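PDB 3C4N: uncharacterized protein DR_0571 from Deinococcus radiodurans R1, which probably acts as an FAD-dependent oxidoreductase of the ETF-QO/FixC family, although its substrate is unknown, and binds ADP in the crystal. Local coordinates for residues Leu116-Arg121 against Arg165-Arg170; Asp120-His125 against Gln267-Arg272; Tyr254-Arg259 against Arg340-Val345. All coordinates share one frame; numbering follows the deposited sequence.

Contact 1 of 3, residues Leu116-Arg121 against Arg165-Arg170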
loop_
_atom_site.group_PDB
_atom_site.type_symbol
_atom_site.label_atom_id
_atom_site.label_comp_id
_atom_site.label_asym_id
_atom_site.label_seq_id
_atom_site.Cartn_x
_atom_site.Cartn_y
_atom_site.Cartn_z
ATOM N N LEU A 116 16.923 -9.491 -2.517
ATOM C CA LEU A 116 16.045 -10.640 -2.687
ATOM C C LEU A 116 16.851 -11.892 -2.359
ATOM O O LEU A 116 17.669 -12.324 -3.159
ATOM C CB LEU A 116 15.529 -10.712 -4.125
ATOM C CG LEU A 116 14.117 -11.279 -4.292
ATOM C CD1 LEU A 116 14.061 -12.099 -5.576
ATOM C CD2 LEU A 116 13.751 -12.146 -3.117
ATOM N N GLU A 117 16.621 -12.444 -1.172
ATOM C CA GLU A 117 17.314 -13.641 -0.696
ATOM C C GLU A 117 17.124 -14.818 -1.640
ATOM O O GLU A 117 16.012 -15.330 -1.778
ATOM C CB GLU A 117 16.789 -14.056 0.687
ATOM C CG GLU A 117 16.980 -13.048 1.808
ATOM C CD GLU A 117 18.414 -12.967 2.282
ATOM O OE1 GLU A 117 18.695 -12.121 3.160
ATOM O OE2 GLU A 117 19.259 -13.748 1.782
ATOM N N VAL A 118 18.206 -15.256 -2.276
ATOM C CA VAL A 118 18.143 -16.391 -3.195
ATOM C C VAL A 118 19.409 -17.229 -3.041
ATOM O O VAL A 118 20.515 -16.756 -3.331
ATOM C CB VAL A 118 18.051 -15.933 -4.675
ATOM C CG1 VAL A 118 17.949 -17.145 -5.583
ATOM C CG2 VAL A 118 16.870 -15.016 -4.877
ATOM N N GLU A 119 19.256 -18.469 -2.586
ATOM C CA GLU A 119 20.415 -19.329 -2.413
ATOM C C GLU A 119 20.498 -20.418 -3.475
ATOM O O GLU A 119 19.491 -20.788 -4.084
ATOM C CB GLU A 119 20.435 -19.948 -1.000
ATOM C CG GLU A 119 19.167 -20.673 -0.563
ATOM C CD GLU A 119 18.220 -19.815 0.296
ATOM O OE1 GLU A 119 17.155 -20.333 0.698
ATOM O OE2 GLU A 119 18.528 -18.635 0.577
ATOM N N ASP A 120 21.717 -20.886 -3.722
ATOM C CA ASP A 120 21.966 -21.944 -4.692
ATOM C C ASP A 120 21.735 -23.236 -3.949
ATOM O O ASP A 120 22.379 -23.507 -2.937
ATOM C CB ASP A 120 23.402 -21.881 -5.194
ATOM C CG ASP A 120 23.719 -20.561 -5.853
ATOM O OD1 ASP A 120 22.930 -20.124 -6.717
ATOM O OD2 ASP A 120 24.753 -19.955 -5.512
ATOM N N ARG A 121 20.812 -24.041 -4.441
ATOM C CA ARG A 121 20.512 -25.275 -3.754
ATOM C C ARG A 121 20.184 -26.339 -4.783
ATOM O O ARG A 121 19.159 -26.269 -5.446
ATOM C CB ARG A 121 19.318 -25.031 -2.826
ATOM C CG ARG A 121 19.138 -26.023 -1.710
ATOM C CD ARG A 121 17.775 -25.832 -1.074
ATOM N NE ARG A 121 17.646 -24.596 -0.312
ATOM C CZ ARG A 121 18.254 -24.362 0.845
ATOM N NH1 ARG A 121 18.066 -23.207 1.478
ATOM N NH2 ARG A 121 19.056 -25.278 1.367
ATOM N N ARG A 165 21.715 -26.294 -10.906
ATOM C CA ARG A 165 21.298 -24.903 -11.041
ATOM C C ARG A 165 19.995 -24.553 -10.310
ATOM O O ARG A 165 19.455 -23.466 -10.492
ATOM C CB ARG A 165 21.160 -24.534 -12.525
ATOM C CG ARG A 165 22.385 -24.850 -13.378
ATOM C CD ARG A 165 22.161 -24.416 -14.809
ATOM N NE ARG A 165 21.969 -22.966 -14.889
ATOM C CZ ARG A 165 21.101 -22.371 -15.701
ATOM N NH1 ARG A 165 20.339 -23.102 -16.501
ATOM N NH2 ARG A 165 20.992 -21.051 -15.725
ATOM N N ALA A 166 19.485 -25.462 -9.485
ATOM C CA ALA A 166 18.239 -25.195 -8.767
ATOM C C ALA A 166 18.442 -24.066 -7.758
ATOM O O ALA A 166 19.532 -23.891 -7.221
ATOM C CB ALA A 166 17.742 -26.473 -8.067
ATOM N N LEU A 167 17.386 -23.301 -7.508
ATOM C CA LEU A 167 17.444 -22.186 -6.576
ATOM C C LEU A 167 16.243 -22.159 -5.628
ATOM O O LEU A 167 15.152 -22.602 -5.990
ATOM C CB LEU A 167 17.439 -20.863 -7.348
ATOM C CG LEU A 167 18.445 -20.521 -8.441
ATOM C CD1 LEU A 167 18.036 -19.195 -9.045
ATOM C CD2 LEU A 167 19.857 -20.452 -7.875
ATOM N N THR A 168 16.434 -21.641 -4.417
ATOM C CA THR A 168 15.306 -21.500 -3.498
ATOM C C THR A 168 15.170 -20.044 -3.082
ATOM O O THR A 168 16.164 -19.346 -2.882
ATOM C CB THR A 168 15.420 -22.360 -2.209
ATOM O OG1 THR A 168 16.717 -22.205 -1.625
ATOM C CG2 THR A 168 15.155 -23.825 -2.520
ATOM N N TYR A 169 13.927 -19.591 -2.972
ATOM C CA TYR A 169 13.633 -18.224 -2.559
ATOM C C TYR A 169 12.226 -18.191 -1.997
ATOM O O TYR A 169 11.476 -19.162 -2.122
ATOM C CB TYR A 169 13.720 -17.281 -3.756
ATOM C CG TYR A 169 12.705 -17.564 -4.853
ATOM C CD1 TYR A 169 11.471 -16.883 -4.907
ATOM C CD2 TYR A 169 12.988 -18.487 -5.855
ATOM C CE1 TYR A 169 10.553 -17.116 -5.947
ATOM C CE2 TYR A 169 12.088 -18.728 -6.887
ATOM C CZ TYR A 169 10.880 -18.042 -6.935
ATOM O OH TYR A 169 10.029 -18.269 -7.995
ATOM N N ARG A 170 11.855 -17.073 -1.388
ATOM C CA ARG A 170 10.507 -16.951 -0.842
ATOM C C ARG A 170 9.641 -16.164 -1.818
ATOM O O ARG A 170 9.875 -14.980 -2.059
ATOM C CB ARG A 170 10.540 -16.238 0.517
ATOM C CG ARG A 170 11.375 -16.935 1.573
ATOM C CD ARG A 170 10.840 -18.330 1.856
ATOM N NE ARG A 170 9.454 -18.288 2.326
ATOM C CZ ARG A 170 9.088 -18.054 3.582
ATOM N NH1 ARG A 170 10.007 -17.846 4.517
ATOM N NH2 ARG A 170 7.798 -18.012 3.896
HETATM O O HOH W 1 13.361 -14.430 -0.765
#
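Thr168 crosses the bent side chains of Glu119 and Arg121, and its OG1 lies between them, donating to Glu119 OE1 at 3.0 Å and accepting from Arg121 NE at 2.9 Å; its CG2 packs against Arg121 CD. With chi1 at 53°, Glu119 CG sits between its backbone N and carbonyl carbon, close to Thr168 OG1. Arg121 closes the triangle within its own segment: its NH1 forms a salt bridge with Glu119 OE1 at 3.1 Å, and Thr168 OG1 and Arg121 NH1 reach that oxygen from opposite faces of the carboxylate. In the backbone, Glu119 and Thr168 form an antiparallel hydrogen-bonded pair, each N to the other's O at 3.2 Å, and Arg121 N continues the ladder to Ala166 O. On the other face of this antiparallel pair in the mixed sheet, apolar where the first is polar, Val118 CG1 meets Leu167 CD1 at 4.0 Å against helix 96-107. Past the strand pair, a water takes the N-H of Arg170 and donates to Glu117 O. The buried arginine is matched by a carboxylate and a hydroxyl, which should favour the charged forms of Arg121 and Glu119 and fix the Thr168 hydroxyl.

Contact 2 of 3, residues Asp120-His125 against Gln267-Arg272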
loop_
_atom_site.group_PDB
_atom_site.type_symbol
_atom_site.label_atom_id
_atom_site.label_comp_id
_atom_site.label_asym_id
_atom_site.label_seq_id
_atom_site.Cartn_x
_atom_site.Cartn_y
_atom_site.Cartn_z
ATOM N N ASP A 120 21.717 -20.886 -3.722
ATOM C CA ASP A 120 21.966 -21.944 -4.692
ATOM C C ASP A 120 21.735 -23.236 -3.949
ATOM O O ASP A 120 22.379 -23.507 -2.937
ATOM C CB ASP A 120 23.402 -21.881 -5.194
ATOM C CG ASP A 120 23.719 -20.561 -5.853
ATOM O OD1 ASP A 120 22.930 -20.124 -6.717
ATOM O OD2 ASP A 120 24.753 -19.955 -5.512
ATOM N N ARG A 121 20.812 -24.041 -4.441
ATOM C CA ARG A 121 20.512 -25.275 -3.754
ATOM C C ARG A 121 20.184 -26.339 -4.783
ATOM O O ARG A 121 19.159 -26.269 -5.446
ATOM C CB ARG A 121 19.318 -25.031 -2.826
ATOM C CG ARG A 121 19.138 -26.023 -1.710
ATOM C CD ARG A 121 17.775 -25.832 -1.074
ATOM N NE ARG A 121 17.646 -24.596 -0.312
ATOM C CZ ARG A 121 18.254 -24.362 0.845
ATOM N NH1 ARG A 121 18.066 -23.207 1.478
ATOM N NH2 ARG A 121 19.056 -25.278 1.367
ATOM N N PRO A 122 21.061 -27.335 -4.942
ATOM C CA PRO A 122 20.815 -28.404 -5.913
ATOM C C PRO A 122 19.538 -29.169 -5.579
ATOM O O PRO A 122 19.154 -29.274 -4.407
ATOM C CB PRO A 122 22.060 -29.275 -5.786
ATOM C CG PRO A 122 22.421 -29.115 -4.349
ATOM C CD PRO A 122 22.273 -27.616 -4.164
ATOM N N LEU A 123 18.892 -29.701 -6.616
ATOM C CA LEU A 123 17.651 -30.455 -6.463
ATOM C C LEU A 123 17.843 -31.879 -6.965
ATOM O O LEU A 123 18.358 -32.084 -8.059
ATOM C CB LEU A 123 16.526 -29.759 -7.236
ATOM C CG LEU A 123 15.115 -30.329 -7.132
ATOM C CD1 LEU A 123 14.092 -29.258 -7.459
ATOM C CD2 LEU A 123 14.975 -31.507 -8.079
ATOM N N LEU A 124 17.443 -32.865 -6.163
ATOM C CA LEU A 124 17.594 -34.263 -6.564
ATOM C C LEU A 124 16.252 -34.950 -6.762
ATOM O O LEU A 124 15.406 -34.905 -5.878
ATOM C CB LEU A 124 18.388 -35.052 -5.517
ATOM C CG LEU A 124 19.726 -34.519 -5.005
ATOM C CD1 LEU A 124 20.361 -35.586 -4.134
ATOM C CD2 LEU A 124 20.645 -34.181 -6.138
ATOM N N HIS A 125 16.062 -35.575 -7.924
ATOM C CA HIS A 125 14.831 -36.316 -8.238
ATOM C C HIS A 125 15.123 -37.812 -8.025
ATOM O O HIS A 125 15.414 -38.541 -8.977
ATOM C CB HIS A 125 14.419 -36.074 -9.696
ATOM C CG HIS A 125 13.156 -36.776 -10.104
ATOM N ND1 HIS A 125 12.613 -37.819 -9.383
ATOM C CD2 HIS A 125 12.347 -36.600 -11.177
ATOM C CE1 HIS A 125 11.525 -38.256 -9.996
ATOM N NE2 HIS A 125 11.343 -37.534 -11.087
ATOM N N GLN A 267 22.157 -25.164 3.023
ATOM C CA GLN A 267 22.659 -25.668 1.766
ATOM C C GLN A 267 22.237 -27.101 1.472
ATOM O O GLN A 267 22.732 -27.719 0.525
ATOM C CB GLN A 267 24.175 -25.532 1.752
ATOM C CG GLN A 267 24.829 -25.960 3.040
ATOM C CD GLN A 267 26.234 -25.404 3.176
ATOM O OE1 GLN A 267 26.998 -25.822 4.053
ATOM N NE2 GLN A 267 26.584 -24.447 2.308
ATOM N N THR A 268 21.322 -27.630 2.282
ATOM C CA THR A 268 20.824 -28.983 2.065
ATOM C C THR A 268 19.927 -28.921 0.836
ATOM O O THR A 268 18.981 -28.135 0.772
ATOM C CB THR A 268 20.034 -29.529 3.292
ATOM O OG1 THR A 268 19.340 -30.724 2.917
ATOM C CG2 THR A 268 19.041 -28.521 3.796
ATOM N N PRO A 269 20.229 -29.750 -0.166
ATOM C CA PRO A 269 19.472 -29.808 -1.423
ATOM C C PRO A 269 17.976 -30.108 -1.323
ATOM O O PRO A 269 17.502 -30.680 -0.343
ATOM C CB PRO A 269 20.236 -30.857 -2.238
ATOM C CG PRO A 269 20.862 -31.731 -1.192
ATOM C CD PRO A 269 21.303 -30.759 -0.138
ATOM N N VAL A 270 17.239 -29.672 -2.342
ATOM C CA VAL A 270 15.805 -29.916 -2.417
ATOM C C VAL A 270 15.702 -31.362 -2.893
ATOM O O VAL A 270 16.485 -31.794 -3.739
ATOM C CB VAL A 270 15.116 -28.985 -3.460
ATOM C CG1 VAL A 270 13.645 -29.329 -3.585
ATOM C CG2 VAL A 270 15.276 -27.529 -3.051
ATOM N N LEU A 271 14.755 -32.114 -2.346
ATOM C CA LEU A 271 14.583 -33.511 -2.725
ATOM C C LEU A 271 13.176 -33.740 -3.233
ATOM O O LEU A 271 12.228 -33.105 -2.769
ATOM C CB LEU A 271 14.834 -34.415 -1.518
ATOM C CG LEU A 271 16.216 -34.296 -0.864
ATOM C CD1 LEU A 271 16.140 -34.796 0.580
ATOM C CD2 LEU A 271 17.237 -35.084 -1.670
ATOM N N ARG A 272 13.052 -34.660 -4.185
ATOM C CA ARG A 272 11.777 -35.017 -4.796
ATOM C C ARG A 272 11.675 -36.523 -4.951
ATOM O O ARG A 272 12.668 -37.192 -5.219
ATOM C CB ARG A 272 11.666 -34.375 -6.170
ATOM C CG ARG A 272 11.473 -32.885 -6.129
ATOM C CD ARG A 272 11.108 -32.327 -7.498
ATOM N NE ARG A 272 10.588 -30.969 -7.372
ATOM C CZ ARG A 272 10.252 -30.197 -8.398
ATOM N NH1 ARG A 272 10.386 -30.652 -9.637
ATOM N NH2 ARG A 272 9.781 -28.975 -8.184
#
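Two parallel strands of the mixed sheet, 123-125 and 270-272, run side by side here, and Leu123, Leu124 and His125 pair in register with Val270, Leu271 and Arg272. The backbone ladder alternates between the chains: Leu124 N donates to Val270 O at 2.8 Å, and Arg272 N to Leu124 O at 2.9 Å. The same two oxygens, Val270 O and Leu124 O, also receive a CA-H, from Leu123 and Leu271 respectively.

The side chains of Leu123, Val270 and Arg272 share one face of the sheet. Leu123 CG is anti to the backbone N (chi1 -176°), and from it CD1 reaches both Val270 CG1, at 3.9 Å, and the guanidinium of Arg272. The methyl stands over one face of that flat group, offset toward its rim, 3.9 Å from Arg272 NE, while Arg272 NH1 forms a salt bridge with Asp90. On the opposite face Leu124 and Leu271 run alongside each other in the same direction, with Leu124 CD1 and Leu271 CD2 4.0 Å apart; Leu124 also touches Val162 of strand 159-163.

Ahead of the strands, Pro122 CG packs on Pro269 CB at 3.5 Å. Arg121 sends its aliphatic part across Val270 at about a right angle, CD to CG2 at 3.6 Å, and NH2 then donates to Thr268 O at 2.9 Å, from above the carbonyl plane. The buried Arg121 thus joins segment 267-272 to the two segments of contact 1. The parallel pair beside antiparallel neighbours, strands 159-163 and 276-281, makes the sheet mixed, consistent with the mixed-sheet domain that accompanies the Rossmann-type FAD domain in DAO-type oxidoreductases.

Contact 3 of 3, residues Tyr254-Arg259 against Arg340-Val345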
loop_
_atom_site.group_PDB
_atom_site.type_symbol
_atom_site.label_atom_id
_atom_site.label_comp_id
_atom_site.label_asym_id
_atom_site.label_seq_id
_atom_site.Cartn_x
_atom_site.Cartn_y
_atom_site.Cartn_z
ATOM N N TYR A 254 -6.502 -27.766 -4.596
ATOM C CA TYR A 254 -6.136 -27.357 -3.255
ATOM C C TYR A 254 -4.973 -28.210 -2.821
ATOM O O TYR A 254 -5.055 -29.441 -2.785
ATOM C CB TYR A 254 -7.271 -27.556 -2.270
ATOM C CG TYR A 254 -6.938 -27.067 -0.881
ATOM C CD1 TYR A 254 -6.743 -25.712 -0.626
ATOM C CD2 TYR A 254 -6.876 -27.949 0.189
ATOM C CE1 TYR A 254 -6.506 -25.250 0.665
ATOM C CE2 TYR A 254 -6.640 -27.495 1.481
ATOM C CZ TYR A 254 -6.464 -26.151 1.713
ATOM O OH TYR A 254 -6.314 -25.706 3.002
ATOM N N ARG A 255 -3.886 -27.536 -2.476
ATOM C CA ARG A 255 -2.675 -28.211 -2.061
ATOM C C ARG A 255 -2.274 -27.744 -0.679
ATOM O O ARG A 255 -2.280 -26.551 -0.383
ATOM C CB ARG A 255 -1.571 -27.913 -3.060
ATOM C CG ARG A 255 -0.232 -28.497 -2.708
ATOM C CD ARG A 255 0.823 -27.869 -3.599
ATOM N NE ARG A 255 1.390 -28.821 -4.538
ATOM C CZ ARG A 255 2.129 -28.476 -5.584
ATOM N NH1 ARG A 255 2.382 -27.196 -5.825
ATOM N NH2 ARG A 255 2.628 -29.415 -6.375
ATOM N N GLN A 256 -1.922 -28.706 0.160
ATOM C CA GLN A 256 -1.515 -28.427 1.521
ATOM C C GLN A 256 0.008 -28.466 1.599
ATOM O O GLN A 256 0.654 -29.109 0.775
ATOM C CB GLN A 256 -2.126 -29.475 2.452
ATOM C CG GLN A 256 -3.630 -29.613 2.298
ATOM C CD GLN A 256 -4.212 -30.688 3.192
ATOM O OE1 GLN A 256 -3.956 -31.886 3.004
ATOM N NE2 GLN A 256 -4.999 -30.267 4.179
ATOM N N PHE A 257 0.582 -27.778 2.582
ATOM C CA PHE A 257 2.032 -27.760 2.726
ATOM C C PHE A 257 2.478 -28.117 4.142
ATOM O O PHE A 257 3.157 -27.326 4.813
ATOM C CB PHE A 257 2.589 -26.383 2.343
ATOM C CG PHE A 257 2.139 -25.900 0.992
ATOM C CD1 PHE A 257 0.874 -25.340 0.823
ATOM C CD2 PHE A 257 2.986 -25.980 -0.110
ATOM C CE1 PHE A 257 0.462 -24.860 -0.421
ATOM C CE2 PHE A 257 2.586 -25.505 -1.359
ATOM C CZ PHE A 257 1.320 -24.940 -1.515
ATOM N N PRO A 258 2.113 -29.318 4.617
ATOM C CA PRO A 258 2.519 -29.712 5.971
ATOM C C PRO A 258 4.032 -29.642 6.169
ATOM O O PRO A 258 4.803 -29.887 5.239
ATOM C CB PRO A 258 1.959 -31.130 6.103
ATOM C CG PRO A 258 1.904 -31.622 4.693
ATOM C CD PRO A 258 1.429 -30.421 3.922
ATOM N N ARG A 259 4.446 -29.305 7.388
ATOM C CA ARG A 259 5.862 -29.183 7.716
ATOM C C ARG A 259 6.488 -30.434 8.329
ATOM O O ARG A 259 5.861 -31.133 9.123
ATOM C CB ARG A 259 6.091 -28.004 8.661
ATOM C CG ARG A 259 7.536 -27.912 9.090
ATOM C CD ARG A 259 7.928 -26.532 9.538
ATOM N NE ARG A 259 9.104 -26.638 10.348
ATOM C CZ ARG A 259 10.333 -26.142 10.254
ATOM N NH1 ARG A 259 10.802 -25.350 9.296
ATOM N NH2 ARG A 259 11.124 -26.521 11.232
ATOM N N ARG A 340 -4.799 -32.155 13.517
ATOM C CA ARG A 340 -6.046 -32.852 13.841
ATOM C C ARG A 340 -7.058 -32.710 12.708
ATOM O O ARG A 340 -7.687 -33.684 12.313
ATOM C CB ARG A 340 -6.656 -32.283 15.122
ATOM C CG ARG A 340 -5.827 -32.496 16.366
ATOM C CD ARG A 340 -6.390 -31.702 17.536
ATOM N NE ARG A 340 -6.284 -30.254 17.333
ATOM C CZ ARG A 340 -7.172 -29.498 16.687
ATOM N NH1 ARG A 340 -8.263 -30.043 16.161
ATOM N NH2 ARG A 340 -6.968 -28.190 16.579
ATOM N N SER A 341 -7.231 -31.489 12.211
ATOM C CA SER A 341 -8.151 -31.240 11.110
ATOM C C SER A 341 -7.467 -30.355 10.072
ATOM O O SER A 341 -6.400 -29.796 10.330
ATOM C CB SER A 341 -9.424 -30.555 11.602
ATOM O OG SER A 341 -9.136 -29.249 12.066
ATOM N N SER A 342 -8.094 -30.225 8.905
ATOM C CA SER A 342 -7.555 -29.424 7.813
ATOM C C SER A 342 -7.261 -27.984 8.210
ATOM O O SER A 342 -6.455 -27.311 7.569
ATOM C CB SER A 342 -8.525 -29.429 6.637
ATOM O OG SER A 342 -8.027 -28.625 5.587
ATOM N N ALA A 343 -7.921 -27.516 9.264
ATOM C CA ALA A 343 -7.733 -26.154 9.745
ATOM C C ALA A 343 -6.343 -25.943 10.339
ATOM O O ALA A 343 -5.841 -24.822 10.365
ATOM C CB ALA A 343 -8.799 -25.817 10.782
ATOM N N ASP A 344 -5.719 -27.010 10.818
ATOM C CA ASP A 344 -4.387 -26.887 11.401
ATOM C C ASP A 344 -3.281 -27.033 10.353
ATOM O O ASP A 344 -2.110 -26.866 10.671
ATOM C CB ASP A 344 -4.176 -27.945 12.493
ATOM C CG ASP A 344 -5.207 -27.855 13.618
ATOM O OD1 ASP A 344 -5.312 -26.784 14.264
ATOM O OD2 ASP A 344 -5.906 -28.868 13.850
ATOM N N VAL A 345 -3.656 -27.318 9.110
ATOM C CA VAL A 345 -2.686 -27.531 8.041
ATOM C C VAL A 345 -2.623 -26.435 6.957
ATOM O O VAL A 345 -3.606 -26.182 6.253
ATOM C CB VAL A 345 -2.976 -28.903 7.377
ATOM C CG1 VAL A 345 -1.958 -29.210 6.298
ATOM C CG2 VAL A 345 -2.969 -29.986 8.445
HETATM O O HOH W 2 -5.516 -27.533 4.959
#
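Gln256 and Val345 make the tight part of this contact, their side chains crossing at about a right angle. Val345 CG1, anti to its backbone N (chi1 -177°), rests against the flank of the glutamine, 3.9 Å from both Gln256 CB and Gln256 NE2. Pro258 CD adds a looser apolar touch to the same methyl at 4.3 Å. The amide end of Gln256 is fixed beyond the two segments, NE2 donating to Gly312 O and OE1 accepting from Arg314 N.

The side toward Tyr254 and Ser342 is looser and is bridged by water. Tyr254 OH and Ser342 OG stand 4.3 Å apart, and a single water lies at the edge of the tyrosine ring, in its plane. It accepts from Gln256 NE2 at 2.9 Å, donates to Ser342 O and, at 2.7 Å, to Val345 O, and is also hydrogen-bonded to Tyr254 OH. Four groups from both segments thus grip one water, a water-mediated join between strand 251-260 and two carbonyls, Ser342 O at the start of the 3-10 turn and Val345 O just after it.

Around the contact, strand 251-260 pairs antiparallel with strand 347-352, which the 340-345 segment leads into, and with strand 284-288. Leu317 of helix 315-324 packs on Gln256 and Pro258, and the Tyr254 ring meets that of Trp349.

From the N terminus, strand 118-127 supplies the first segment of both contact 1 and contact 2. Contact 1 closes the shorter loop, 43 residues, when strand 167-169 returns antiparallel; contact 2 closes a longer one of 141 residues, so both start from the same stretch and contact 1 closes first. The two share Asp120 and Arg121 and touch where Ala166 CB packs on Leu123 CB. Contact 3 opens at strand 251-260, after contact 1 has closed but before contact 2 has, and shuts at 340-345, so contacts 2 and 3 cross. All three reach one mixed sheet, with contact 3 at a different part of it, its centre about 25 Å from that of contact 1.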